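Local coordinates for protein aspartate aminotransferase (Leishmania major, PDB 4H51) that probably catalyses, as a homodimer, the pyridoxal-phosphate-dependent transfer of an amino group between L-aspartate and 2-oxoglutarate, at residues 225-230 / 258-263; 140-145 / 192-197; 196-201 / 241-246; 114-119 / 271-276. All blocks are in the same frame, centred on the assembly; numbering follows the deposited sequence. Where two conformers were deposited one is given.

Contact 1 of 4, residues 225-230 / 258-263; sequences QVFFDS and LLAQSF
With CG anti to the backbone N in both Phe227 (chi1 -169°) and Leu258 (chi1 -170°), the two side chains lean the same way and lie side by side on one face of the sheet. Leu258 thereby sets CD2 over the middle of the Phe227 ring, a CH-pi contact 3.8 Å from CD2 to the ring centroid. The same ring meets CB of Ala260 through its CE1 at 3.9 Å. On the other face Phe228 turns its ring away, edge-to-face with Phe250, leaving its CB to touch Leu259 CD1 at 3.7 Å. Five backbone bonds join the strands in parallel; the shortest, Ser230 N to Ala260 O at 2.7 Å, runs nearly along the C=O axis. Val226 O is gripped twice, by Leu258 N and, from above its carbonyl plane, by Gln225 NE2; Gln225 OE1 bonds Trp21 NE1 of the second subunit. A water donates to Asp229 OD1 and Ala260 O, while Asp229 OD2 bonds His150. Ser262 OG is hydrogen-bonded to Ser264 N and to the phosphate of the cofactor-modified Lys265. Parallel central strands whose C-terminal ends carry residues of the cofactor site are characteristic of the large domain of fold-type I pyridoxal-phosphate enzymes.

Contact 2 of 4, residues 140-145 / 192-197; sequences IYLSDP and VFILHQ
Tyr141 and Phe193 fit together like two plates laid flat: an offset stack with planes only 2° apart and centroids 4.4 Å from each other. The slip between them lets CZ of Phe193 rest over the rim of the tyrosine ring, 3.5 Å from its CD1, while Tyr141 CB sits over the Phe193 face. Both rings have CG anti to the carbonyl carbon, so they leave their strands in the same direction. Across the sheet the bumps are aliphatic. Ile140 lies alongside Val192, its CD1 3.9 Å from Val192 CG1, and the tip of Ile194, CD1, touches both Leu142 CD2, at 3.8 Å, and, more loosely, Ile140 CD1. Two backbone bonds, Tyr141 N to Val192 O at 2.7 Å and Ile194 N to Tyr141 O, close the parallel ladder. Beyond them the strands splay, CA of Ser143 standing 7.3 Å from CA of Leu195, and a water enters the gap, accepting from Ser143 N and donating to Ile194 O. Ser143 OG turns back to Pro145 O, past the cis peptide, and also bonds His200. From here the chain runs to opposite sides, 140-144 on to neighbouring strand 162-169 and 192-196 on to 225-230. Parallel strands parting at such a topological switch point form the crevice where alpha/beta folds commonly place their active site.

Contact 3 of 4, residues 196-201 / 241-246; sequences HQCAHN and DTDAYA
Asp243 O, at the end of helix 240-243, is held by one sure donor, Gln197 NE2 at 2.9 Å, with a water 2.8 Å away that can also donate. The amide bond is moderately bent, 152° at the hydrogen, and its donor stands above the carbonyl plane, although Asp243 O lies close to the plane of the amide itself. The water also contacts Gln197 O and accepts from Ala246 N at 3.0 Å, so it ties the loop backbone to both helices; it has more acceptors nearby than protons to give. Gln197 gets its amide there by a CG anti to the backbone N and a bend at chi2 (-78°). That bend leaves OE1 facing the first turn of helix 245-252, where it accepts from Ala247 N and lies 3.6 Å from CB of Ala246. The dipole of that helix would probably polarise the amide carbonyl. Beside this polar knot, Cys198 has SG in the crowded position between N and the carbonyl carbon, and SG packs on CB of Asp243 at 3.8 Å. The carboxylate of Asp243 turns elsewhere, OD1 bonding Ser237. Further along the same loop, Asn201 bonds O3 of the cofactor attached at position 265. A loop leaving the C-terminal end of a parallel strand and carrying such a ligand belongs to the cofactor site of fold-type I aminotransferases.

Contact 4 of 4, residues 114-119 / 271-276; sequences QTLSGT and SERAGT
Four groups of this contact bond the phosphate of the pyridoxal-phosphate lysine at position 265: Ser117 OG, Gly118 N, Thr119 OG1 and Arg273 NH1. Ser117 lays its CB over one face of the Arg273 guanidinium, 3.4 Å from NH1, so hydroxyl and cation reach the cofactor side by side without bonding each other. Arg273 arrives by a side chain bent at chi2 (-58°) and chi3 (-60°), with CB against Leu116 CD1 at 3.7 Å. Its other nitrogens are fixed by the second subunit, NE by Cys304 O and NH2 by Tyr302 O; Thr119 OG1 bonds Thr303 of that subunit. A water donates to Ser117 OG, which also bonds Ser264 OG, and accepts from Ala274 N. Behind this shell the strands cross at 126°, and Thr115 N bonds Gly275 O at 2.9 Å, from above the carbonyl plane. Leu116 centres an inverse gamma turn that swings the chain from strand to helix, and Thr115 OG1 braces it by donating to Ser117 O at 2.8 Å. Gly275, having no side chain, lets Ser117 come within 3.6 Å, CA to CA. A second water accepts from Gln114 NE2 near Thr115 O and Arg273 O, while Gln114 OE1 takes Tyr89 N. The arginine's positive charge and the N-terminal turn of helix 117-129 would stabilise the phosphate's negative charge, and the grip on Arg273 from the other subunit ties that site to the dimer.

All four contacts are buried, and contacts 1, 2 and 4 belong to one mixed sheet. Strand 225-230 of contact 1 bonds 192-196 of contact 2 on one side; on the other, strand 258-262 adjoins 274-280 of contact 4, where Gln261 OE1 meets Thr276 OG1. Contacts 1 and 2 are parallel strand pairs joined by backbone bonds (five and two, respectively) and apolar packing, whereas contact 4 is an antiparallel crossing dominated by charge and hydroxyls, and it alone leans heavily on the second subunit. Contact 3, the smallest, joins a loop to helices; it shares His196 and Gln197 with contact 2 and bonds Asp229 of contact 1 through Gln197 N. Contacts 2 and 4 lie about 20 Å apart, centre to centre.

Contact 1 of 4, residues 225-230 / 258-263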
loop_
_atom_site.group_PDB
_atom_site.type_symbol
_atom_site.label_atom_id
_atom_site.label_comp_id
_atom_site.label_asym_id
_atom_site.label_seq_id
_atom_site.Cartn_x
_atom_site.Cartn_y
_atom_site.Cartn_z
ATOM N N GLN B 225 7.933 -20.289 14.996
ATOM C CA GLN B 225 8.111 -18.891 14.579
ATOM C C GLN B 225 7.096 -18.016 15.272
ATOM O O GLN B 225 5.854 -18.245 15.173
ATOM C CB GLN B 225 7.933 -18.734 13.076
ATOM C CG GLN B 225 8.039 -17.290 12.569
ATOM C CD GLN B 225 9.443 -16.729 12.654
ATOM O OE1 GLN B 225 10.422 -17.381 12.229
ATOM N NE2 GLN B 225 9.577 -15.524 13.243
ATOM N N VAL B 226 7.599 -16.978 15.922
ATOM C CA VAL B 226 6.706 -15.938 16.506
ATOM C C VAL B 226 6.544 -14.757 15.548
ATOM O O VAL B 226 7.529 -14.154 15.099
ATOM C CB VAL B 226 7.232 -15.453 17.879
ATOM C CG1 VAL B 226 6.436 -14.281 18.405
ATOM C CG2 VAL B 226 7.235 -16.595 18.920
ATOM N N PHE B 227 5.300 -14.375 15.307
ATOM C CA PHE B 227 4.932 -13.171 14.544
ATOM C C PHE B 227 4.041 -12.288 15.424
ATOM O O PHE B 227 2.877 -12.565 15.617
ATOM C CB PHE B 227 4.206 -13.581 13.257
ATOM C CG PHE B 227 3.995 -12.490 12.244
ATOM C CD1 PHE B 227 4.507 -11.240 12.391
ATOM C CD2 PHE B 227 3.280 -12.784 11.079
ATOM C CE1 PHE B 227 4.337 -10.252 11.432
ATOM C CE2 PHE B 227 3.102 -11.828 10.104
ATOM C CZ PHE B 227 3.632 -10.547 10.270
ATOM N N PHE B 228 4.605 -11.220 15.964
ATOM C CA PHE B 228 3.869 -10.262 16.779
ATOM C C PHE B 228 3.122 -9.278 15.904
ATOM O O PHE B 228 3.666 -8.725 14.946
ATOM C CB PHE B 228 4.797 -9.487 17.732
ATOM C CG PHE B 228 5.125 -10.205 19.011
ATOM C CD1 PHE B 228 4.123 -10.470 19.947
ATOM C CD2 PHE B 228 6.438 -10.549 19.333
ATOM C CE1 PHE B 228 4.441 -11.096 21.147
ATOM C CE2 PHE B 228 6.748 -11.179 20.501
ATOM C CZ PHE B 228 5.722 -11.485 21.411
ATOM N N ASP B 229 1.860 -9.058 16.237
ATOM C CA ASP B 229 1.063 -8.009 15.642
ATOM C C ASP B 229 1.016 -6.934 16.725
ATOM O O ASP B 229 0.450 -7.169 17.815
ATOM C CB ASP B 229 -0.346 -8.517 15.316
ATOM C CG ASP B 229 -1.189 -7.510 14.550
ATOM O OD1 ASP B 229 -0.844 -6.299 14.613
ATOM O OD2 ASP B 229 -2.199 -7.913 13.907
ATOM N N SER B 230 1.674 -5.806 16.478
ATOM C CA SER B 230 1.800 -4.726 17.450
ATOM C C SER B 230 1.120 -3.445 16.968
ATOM O O SER B 230 1.752 -2.552 16.410
ATOM C CB SER B 230 3.299 -4.505 17.754
ATOM O OG SER B 230 3.455 -3.483 18.691
ATOM N N LEU B 258 9.468 -11.842 14.367
ATOM C CA LEU B 258 8.940 -11.089 13.278
ATOM C C LEU B 258 7.825 -10.219 13.894
ATOM O O LEU B 258 7.003 -10.718 14.691
ATOM C CB LEU B 258 8.351 -12.000 12.217
ATOM C CG LEU B 258 7.932 -11.402 10.858
ATOM C CD1 LEU B 258 9.134 -10.831 10.146
ATOM C CD2 LEU B 258 7.214 -12.434 9.953
ATOM N N LEU B 259 7.822 -8.942 13.547
ATOM C CA LEU B 259 6.888 -7.967 14.159
ATOM C C LEU B 259 6.306 -6.977 13.132
ATOM O O LEU B 259 7.034 -6.373 12.338
ATOM C CB LEU B 259 7.537 -7.244 15.367
ATOM C CG LEU B 259 6.619 -6.415 16.301
ATOM C CD1 LEU B 259 7.029 -6.521 17.773
ATOM C CD2 LEU B 259 6.645 -4.986 15.799
ATOM N N ALA B 260 4.963 -6.845 13.188
ATOM C CA ALA B 260 4.136 -5.933 12.393
ATOM C C ALA B 260 3.708 -4.773 13.263
ATOM O O ALA B 260 2.989 -4.958 14.257
ATOM C CB ALA B 260 2.883 -6.651 11.882
ATOM N N GLN B 261 4.142 -3.576 12.919
ATOM C CA GLN B 261 3.905 -2.390 13.737
ATOM C C GLN B 261 3.017 -1.391 13.017
ATOM O O GLN B 261 3.198 -1.143 11.821
ATOM C CB GLN B 261 5.266 -1.773 14.029
ATOM C CG GLN B 261 5.288 -0.475 14.762
ATOM C CD GLN B 261 6.703 0.032 14.926
ATOM O OE1 GLN B 261 7.403 0.245 13.922
ATOM N NE2 GLN B 261 7.112 0.301 16.187
ATOM N N SER B 262 2.101 -0.774 13.772
ATOM C CA SER B 262 1.223 0.256 13.251
ATOM C C SER B 262 1.384 1.567 14.006
ATOM O O SER B 262 1.583 1.546 15.196
ATOM C CB SER B 262 -0.223 -0.143 13.446
ATOM O OG SER B 262 -1.091 0.878 12.954
ATOM N N PHE B 263 1.280 2.685 13.304
ATOM C CA PHE B 263 1.143 3.971 13.959
ATOM C C PHE B 263 -0.260 4.586 13.792
ATOM O O PHE B 263 -0.459 5.779 14.107
ATOM C CB PHE B 263 2.212 4.947 13.432
ATOM C CG PHE B 263 3.590 4.614 13.909
ATOM C CD1 PHE B 263 4.070 5.142 15.110
ATOM C CD2 PHE B 263 4.379 3.676 13.221
ATOM C CE1 PHE B 263 5.329 4.785 15.587
ATOM C CE2 PHE B 263 5.631 3.292 13.702
ATOM C CZ PHE B 263 6.124 3.858 14.874
HETATM O O HOH W 1 0.260 -3.901 13.490
HETATM O O HOH W 2 1.962 -0.158 17.812
HETATM O O HOH W 3 4.643 -0.870 18.071
#

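Contact 2 of 4, residues 140-145 / 192-197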
loop_
_atom_site.group_PDB
_atom_site.type_symbol
_atom_site.label_atom_id
_atom_site.label_comp_id
_atom_site.label_asym_id
_atom_site.label_seq_id
_atom_site.Cartn_x
_atom_site.Cartn_y
_atom_site.Cartn_z
ATOM N N ILE B 140 -0.415 -22.135 10.660
ATOM C CA ILE B 140 -0.216 -20.804 11.132
ATOM C C ILE B 140 -1.373 -20.572 12.073
ATOM O O ILE B 140 -2.540 -20.806 11.695
ATOM C CB ILE B 140 -0.076 -19.761 9.982
ATOM C CG1 ILE B 140 0.058 -18.336 10.491
ATOM C CG2 ILE B 140 -1.273 -19.827 9.011
ATOM C CD1 ILE B 140 0.733 -17.426 9.457
ATOM N N TYR B 141 -1.040 -20.132 13.294
ATOM C CA TYR B 141 -1.989 -20.042 14.369
ATOM C C TYR B 141 -2.457 -18.640 14.710
ATOM O O TYR B 141 -1.668 -17.741 14.903
ATOM C CB TYR B 141 -1.400 -20.686 15.616
ATOM C CG TYR B 141 -1.443 -22.179 15.626
ATOM C CD1 TYR B 141 -0.425 -22.958 15.055
ATOM C CD2 TYR B 141 -2.467 -22.827 16.265
ATOM C CE1 TYR B 141 -0.511 -24.334 15.065
ATOM C CE2 TYR B 141 -2.545 -24.194 16.321
ATOM C CZ TYR B 141 -1.579 -24.947 15.717
ATOM O OH TYR B 141 -1.710 -26.310 15.827
ATOM N N LEU B 142 -3.768 -18.505 14.850
ATOM C CA LEU B 142 -4.417 -17.288 15.290
ATOM C C LEU B 142 -5.070 -17.510 16.657
ATOM O O LEU B 142 -5.472 -18.604 16.973
ATOM C CB LEU B 142 -5.497 -16.935 14.267
ATOM C CG LEU B 142 -5.076 -16.698 12.806
ATOM C CD1 LEU B 142 -6.294 -16.351 11.935
ATOM C CD2 LEU B 142 -4.052 -15.567 12.746
ATOM N N SER B 143 -5.210 -16.458 17.452
ATOM C CA SER B 143 -5.902 -16.551 18.720
ATOM C C SER B 143 -7.419 -16.780 18.519
ATOM O O SER B 143 -8.043 -16.296 17.571
ATOM C CB SER B 143 -5.637 -15.313 19.587
ATOM O OG SER B 143 -6.150 -14.131 18.989
ATOM N N ASP B 144 -7.987 -17.525 19.449
ATOM C CA ASP B 144 -9.423 -17.703 19.566
ATOM C C ASP B 144 -10.007 -16.741 20.574
ATOM O O ASP B 144 -9.923 -16.967 21.765
ATOM C CB ASP B 144 -9.702 -19.121 20.053
ATOM C CG ASP B 144 -11.188 -19.370 20.318
ATOM O OD1 ASP B 144 -12.030 -18.689 19.681
ATOM O OD2 ASP B 144 -11.478 -20.190 21.210
ATOM N N PRO B 145 -10.610 -15.651 20.125
ATOM C CA PRO B 145 -10.823 -15.105 18.820
ATOM C C PRO B 145 -9.692 -14.085 18.517
ATOM O O PRO B 145 -8.827 -13.867 19.357
ATOM C CB PRO B 145 -12.136 -14.358 19.028
ATOM C CG PRO B 145 -11.987 -13.773 20.327
ATOM C CD PRO B 145 -11.140 -14.724 21.145
ATOM N N VAL B 192 3.911 -21.528 12.876
ATOM C CA VAL B 192 3.883 -20.080 12.993
ATOM C C VAL B 192 2.766 -19.632 13.929
ATOM O O VAL B 192 1.635 -20.112 13.785
ATOM C CB VAL B 192 3.671 -19.424 11.640
ATOM C CG1 VAL B 192 3.773 -17.894 11.805
ATOM C CG2 VAL B 192 4.720 -19.897 10.646
ATOM N N PHE B 193 3.066 -18.753 14.890
ATOM C CA PHE B 193 2.056 -18.217 15.798
ATOM C C PHE B 193 1.995 -16.715 15.668
ATOM O O PHE B 193 3.006 -16.027 15.911
ATOM C CB PHE B 193 2.359 -18.566 17.239
ATOM C CG PHE B 193 1.985 -19.963 17.597
ATOM C CD1 PHE B 193 2.751 -21.034 17.140
ATOM C CD2 PHE B 193 0.826 -20.222 18.288
ATOM C CE1 PHE B 193 2.387 -22.328 17.440
ATOM C CE2 PHE B 193 0.465 -21.510 18.574
ATOM C CZ PHE B 193 1.240 -22.575 18.118
ATOM N N ILE B 194 0.807 -16.212 15.324
ATOM C CA ILE B 194 0.524 -14.764 15.374
ATOM C C ILE B 194 0.004 -14.423 16.769
ATOM O O ILE B 194 -1.073 -14.849 17.159
ATOM C CB ILE B 194 -0.429 -14.347 14.266
ATOM C CG1 ILE B 194 0.199 -14.652 12.900
ATOM C CG2 ILE B 194 -0.813 -12.862 14.394
ATOM C CD1 ILE B 194 -0.626 -14.188 11.712
ATOM N N LEU B 195 0.809 -13.633 17.488
ATOM C CA LEU B 195 0.543 -13.131 18.832
ATOM C C LEU B 195 0.303 -11.634 18.872
ATOM O O LEU B 195 1.022 -10.878 18.272
ATOM C CB LEU B 195 1.724 -13.457 19.707
ATOM C CG LEU B 195 2.144 -14.950 19.727
ATOM C CD1 LEU B 195 3.372 -15.043 20.596
ATOM C CD2 LEU B 195 0.989 -15.863 20.256
ATOM N N HIS B 196 -0.718 -11.194 19.619
ATOM C CA HIS B 196 -0.937 -9.783 19.834
ATOM C C HIS B 196 0.005 -9.335 20.896
ATOM O O HIS B 196 -0.048 -9.852 22.037
ATOM C CB HIS B 196 -2.368 -9.518 20.307
ATOM C CG HIS B 196 -3.447 -9.964 19.332
ATOM N ND1 HIS B 196 -4.358 -9.104 18.810
ATOM C CD2 HIS B 196 -3.724 -11.194 18.784
ATOM C CE1 HIS B 196 -5.202 -9.792 18.006
ATOM N NE2 HIS B 196 -4.809 -11.059 17.972
ATOM N N GLN B 197 0.831 -8.339 20.540
ATOM C CA GLN B 197 1.911 -7.865 21.383
ATOM C C GLN B 197 1.390 -7.241 22.688
ATOM O O GLN B 197 1.952 -7.487 23.759
ATOM C CB GLN B 197 2.802 -6.897 20.582
ATOM C CG GLN B 197 4.236 -6.824 21.052
ATOM C CD GLN B 197 4.440 -5.986 22.308
ATOM O OE1 GLN B 197 5.296 -6.287 23.129
ATOM N NE2 GLN B 197 3.726 -4.911 22.405
HETATM O O HOH W 4 -3.805 -14.059 16.359
#

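Contact 3 of 4, residues 196-201 / 241-246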
loop_
_atom_site.group_PDB
_atom_site.type_symbol
_atom_site.label_atom_id
_atom_site.label_comp_id
_atom_site.label_asym_id
_atom_site.label_seq_id
_atom_site.Cartn_x
_atom_site.Cartn_y
_atom_site.Cartn_z
ATOM N N HIS B 196 -0.718 -11.194 19.619
ATOM C CA HIS B 196 -0.937 -9.783 19.834
ATOM C C HIS B 196 0.005 -9.335 20.896
ATOM O O HIS B 196 -0.048 -9.852 22.037
ATOM C CB HIS B 196 -2.368 -9.518 20.307
ATOM C CG HIS B 196 -3.447 -9.964 19.332
ATOM N ND1 HIS B 196 -4.358 -9.104 18.810
ATOM C CD2 HIS B 196 -3.724 -11.194 18.784
ATOM C CE1 HIS B 196 -5.202 -9.792 18.006
ATOM N NE2 HIS B 196 -4.809 -11.059 17.972
ATOM N N GLN B 197 0.831 -8.339 20.540
ATOM C CA GLN B 197 1.911 -7.865 21.383
ATOM C C GLN B 197 1.390 -7.241 22.688
ATOM O O GLN B 197 1.952 -7.487 23.759
ATOM C CB GLN B 197 2.802 -6.897 20.582
ATOM C CG GLN B 197 4.236 -6.824 21.052
ATOM C CD GLN B 197 4.440 -5.986 22.308
ATOM O OE1 GLN B 197 5.296 -6.287 23.129
ATOM N NE2 GLN B 197 3.726 -4.911 22.405
ATOM N N CYS B 198 0.296 -6.487 22.586
ATOM C CA CYS B 198 -0.444 -5.987 23.744
ATOM C C CYS B 198 -1.820 -5.543 23.236
ATOM O O CYS B 198 -2.031 -5.434 22.025
ATOM C CB CYS B 198 0.326 -4.852 24.447
ATOM S SG CYS B 198 0.329 -3.299 23.534
ATOM N N ALA B 199 -2.739 -5.239 24.137
ATOM C CA ALA B 199 -4.068 -4.709 23.763
ATOM C C ALA B 199 -4.762 -5.626 22.767
ATOM O O ALA B 199 -5.082 -5.270 21.652
ATOM C CB ALA B 199 -3.992 -3.271 23.247
ATOM N N HIS B 200 -4.954 -6.869 23.191
ATOM C CA HIS B 200 -5.616 -7.856 22.366
ATOM C C HIS B 200 -6.875 -7.346 21.745
ATOM O O HIS B 200 -7.723 -6.722 22.427
ATOM C CB HIS B 200 -5.924 -9.107 23.206
ATOM C CG HIS B 200 -6.357 -10.274 22.366
ATOM N ND1 HIS B 200 -7.635 -10.610 22.190
ATOM C CD2 HIS B 200 -5.604 -11.150 21.588
ATOM C CE1 HIS B 200 -7.714 -11.651 21.332
ATOM N NE2 HIS B 200 -6.471 -11.989 20.970
ATOM N N ASN B 201 -7.001 -7.605 20.446
ATOM C CA ASN B 201 -8.177 -7.284 19.651
ATOM C C ASN B 201 -8.814 -8.608 19.247
ATOM O O ASN B 201 -8.212 -9.368 18.478
ATOM C CB ASN B 201 -7.781 -6.447 18.446
ATOM C CG ASN B 201 -8.956 -6.154 17.511
ATOM O OD1 ASN B 201 -10.077 -6.586 17.753
ATOM N ND2 ASN B 201 -8.684 -5.488 16.413
ATOM N N ASP B 241 7.100 1.950 26.913
ATOM C CA ASP B 241 8.039 0.994 27.505
ATOM C C ASP B 241 7.332 -0.189 28.131
ATOM O O ASP B 241 7.679 -1.351 27.852
ATOM C CB ASP B 241 8.964 1.668 28.515
ATOM C CG ASP B 241 10.097 2.427 27.852
ATOM O OD1 ASP B 241 10.521 2.128 26.721
ATOM O OD2 ASP B 241 10.598 3.336 28.495
ATOM N N THR B 242 6.326 0.077 28.969
ATOM C CA THR B 242 5.600 -1.022 29.597
ATOM C C THR B 242 4.932 -1.918 28.581
ATOM O O THR B 242 4.941 -3.150 28.746
ATOM C CB THR B 242 4.542 -0.534 30.609
ATOM O OG1 THR B 242 5.191 0.253 31.617
ATOM C CG2 THR B 242 3.835 -1.714 31.277
ATOM N N ASP B 243 4.378 -1.313 27.524
ATOM C CA ASP B 243 3.589 -2.072 26.537
ATOM C C ASP B 243 4.441 -2.922 25.635
ATOM O O ASP B 243 3.944 -3.876 25.127
ATOM C CB ASP B 243 2.676 -1.223 25.721
ATOM C CG ASP B 243 1.489 -0.732 26.502
ATOM O OD1 ASP B 243 1.335 -1.077 27.695
ATOM O OD2 ASP B 243 0.729 0.006 25.869
ATOM N N ALA B 244 5.732 -2.638 25.561
ATOM C CA ALA B 244 6.702 -3.402 24.751
ATOM C C ALA B 244 7.288 -4.621 25.445
ATOM O O ALA B 244 8.185 -5.282 24.911
ATOM C CB ALA B 244 7.831 -2.468 24.322
ATOM N N TYR B 245 6.817 -4.945 26.648
ATOM C CA TYR B 245 7.427 -6.004 27.431
ATOM C C TYR B 245 7.541 -7.314 26.659
ATOM O O TYR B 245 8.582 -7.960 26.650
ATOM C CB TYR B 245 6.632 -6.235 28.735
ATOM C CG TYR B 245 7.276 -7.265 29.616
ATOM C CD1 TYR B 245 8.292 -6.890 30.506
ATOM C CD2 TYR B 245 6.921 -8.615 29.566
ATOM C CE1 TYR B 245 8.904 -7.817 31.319
ATOM C CE2 TYR B 245 7.545 -9.550 30.379
ATOM C CZ TYR B 245 8.563 -9.141 31.242
ATOM O OH TYR B 245 9.211 -10.034 32.087
ATOM N N ALA B 246 6.473 -7.708 25.976
ATOM C CA ALA B 246 6.447 -9.030 25.380
ATOM C C ALA B 246 7.496 -9.152 24.281
ATOM O O ALA B 246 8.313 -10.067 24.275
ATOM C CB ALA B 246 5.034 -9.385 24.889
HETATM O O HOH W 5 3.733 -6.540 25.796
#

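Contact 4 of 4, residues 114-119 / 271-276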
loop_
_atom_site.group_PDB
_atom_site.type_symbol
_atom_site.label_atom_id
_atom_site.label_comp_id
_atom_site.label_asym_id
_atom_site.label_seq_id
_atom_site.Cartn_x
_atom_site.Cartn_y
_atom_site.Cartn_z
ATOM N N GLN B 114 9.618 -0.292 5.802
ATOM C CA GLN B 114 8.368 0.421 5.927
ATOM C C GLN B 114 7.263 -0.351 5.189
ATOM O O GLN B 114 7.489 -0.933 4.115
ATOM C CB GLN B 114 8.530 1.873 5.386
ATOM C CG GLN B 114 7.263 2.701 5.424
ATOM C CD GLN B 114 7.445 4.075 4.891
ATOM O OE1 GLN B 114 8.573 4.554 4.849
ATOM N NE2 GLN B 114 6.329 4.751 4.517
ATOM N N THR B 115 6.073 -0.354 5.754
ATOM C CA THR B 115 4.932 -1.069 5.202
ATOM C C THR B 115 3.702 -0.175 5.140
ATOM O O THR B 115 3.681 0.903 5.714
ATOM C CB THR B 115 4.573 -2.281 6.087
ATOM O OG1 THR B 115 4.257 -1.797 7.428
ATOM C CG2 THR B 115 5.751 -3.305 6.120
ATOM N N LEU B 116 2.649 -0.665 4.472
ATOM C CA LEU B 116 1.363 0.027 4.477
ATOM C C LEU B 116 0.653 -0.212 5.817
ATOM O O LEU B 116 -0.310 -0.966 5.913
ATOM C CB LEU B 116 0.497 -0.397 3.286
ATOM C CG LEU B 116 0.683 0.444 2.010
ATOM C CD1 LEU B 116 0.137 1.854 2.225
ATOM C CD2 LEU B 116 2.135 0.487 1.500
ATOM N N SER B 117 1.147 0.451 6.851
ATOM C CA SER B 117 0.625 0.339 8.196
ATOM C C SER B 117 0.754 -1.100 8.717
ATOM O O SER B 117 1.515 -1.917 8.147
ATOM C CB SER B 117 -0.814 0.877 8.252
ATOM O OG SER B 117 -0.944 1.698 9.412
ATOM N N GLY B 118 0.000 -1.425 9.750
ATOM C CA GLY B 118 0.069 -2.744 10.357
ATOM C C GLY B 118 -0.537 -3.814 9.499
ATOM O O GLY B 118 -0.074 -4.936 9.496
ATOM N N THR B 119 -1.605 -3.495 8.778
ATOM C CA THR B 119 -2.214 -4.484 7.911
ATOM C C THR B 119 -1.176 -4.865 6.863
ATOM O O THR B 119 -0.954 -6.036 6.623
ATOM C CB THR B 119 -3.495 -3.999 7.193
ATOM O OG1 THR B 119 -4.478 -3.502 8.128
ATOM C CG2 THR B 119 -4.076 -5.123 6.304
ATOM N N SER B 271 -5.302 7.320 8.442
ATOM C CA SER B 271 -5.416 7.516 7.005
ATOM C C SER B 271 -4.091 7.556 6.262
ATOM O O SER B 271 -4.096 7.543 5.052
ATOM C CB SER B 271 -6.184 8.796 6.682
ATOM O OG SER B 271 -5.444 9.891 7.174
ATOM N N GLU B 272 -2.967 7.647 6.945
ATOM C CA GLU B 272 -1.682 7.779 6.248
ATOM C C GLU B 272 -0.862 6.474 6.150
ATOM O O GLU B 272 0.152 6.419 5.430
ATOM C CB GLU B 272 -0.855 8.881 6.885
ATOM C CG GLU B 272 -1.554 10.252 6.862
ATOM C CD GLU B 272 -2.207 10.597 5.520
ATOM O OE1 GLU B 272 -1.591 10.442 4.407
ATOM O OE2 GLU B 272 -3.384 11.016 5.550
ATOM N N ARG B 273 -1.311 5.438 6.843
ATOM C CA ARG B 273 -0.848 4.084 6.627
ATOM C C ARG B 273 0.655 3.927 6.874
ATOM O O ARG B 273 1.397 3.476 5.995
ATOM C CB ARG B 273 -1.193 3.590 5.219
ATOM C CG ARG B 273 -2.538 4.061 4.630
ATOM C CD ARG B 273 -3.750 3.711 5.450
ATOM N NE ARG B 273 -3.916 2.253 5.627
ATOM C CZ ARG B 273 -4.003 1.603 6.775
ATOM N NH1 ARG B 273 -3.948 2.270 7.938
ATOM N NH2 ARG B 273 -4.104 0.274 6.767
ATOM N N ALA B 274 1.085 4.246 8.087
ATOM C CA ALA B 274 2.522 4.203 8.448
ATOM C C ALA B 274 2.761 3.013 9.365
ATOM O O ALA B 274 2.199 2.936 10.471
ATOM C CB ALA B 274 2.954 5.495 9.137
ATOM N N GLY B 275 3.614 2.104 8.917
ATOM C CA GLY B 275 3.915 0.878 9.671
ATOM C C GLY B 275 5.301 0.365 9.340
ATOM O O GLY B 275 5.952 0.859 8.413
ATOM N N THR B 276 5.740 -0.656 10.078
ATOM C CA THR B 276 6.922 -1.390 9.704
ATOM C C THR B 276 6.754 -2.891 9.872
ATOM O O THR B 276 5.935 -3.384 10.665
ATOM C CB THR B 276 8.182 -0.998 10.533
ATOM O OG1 THR B 276 8.061 -1.448 11.894
ATOM C CG2 THR B 276 8.443 0.546 10.517
HETATM O O HOH W 6 3.785 3.441 4.474
HETATM O O HOH W 7 -0.723 4.695 10.013
#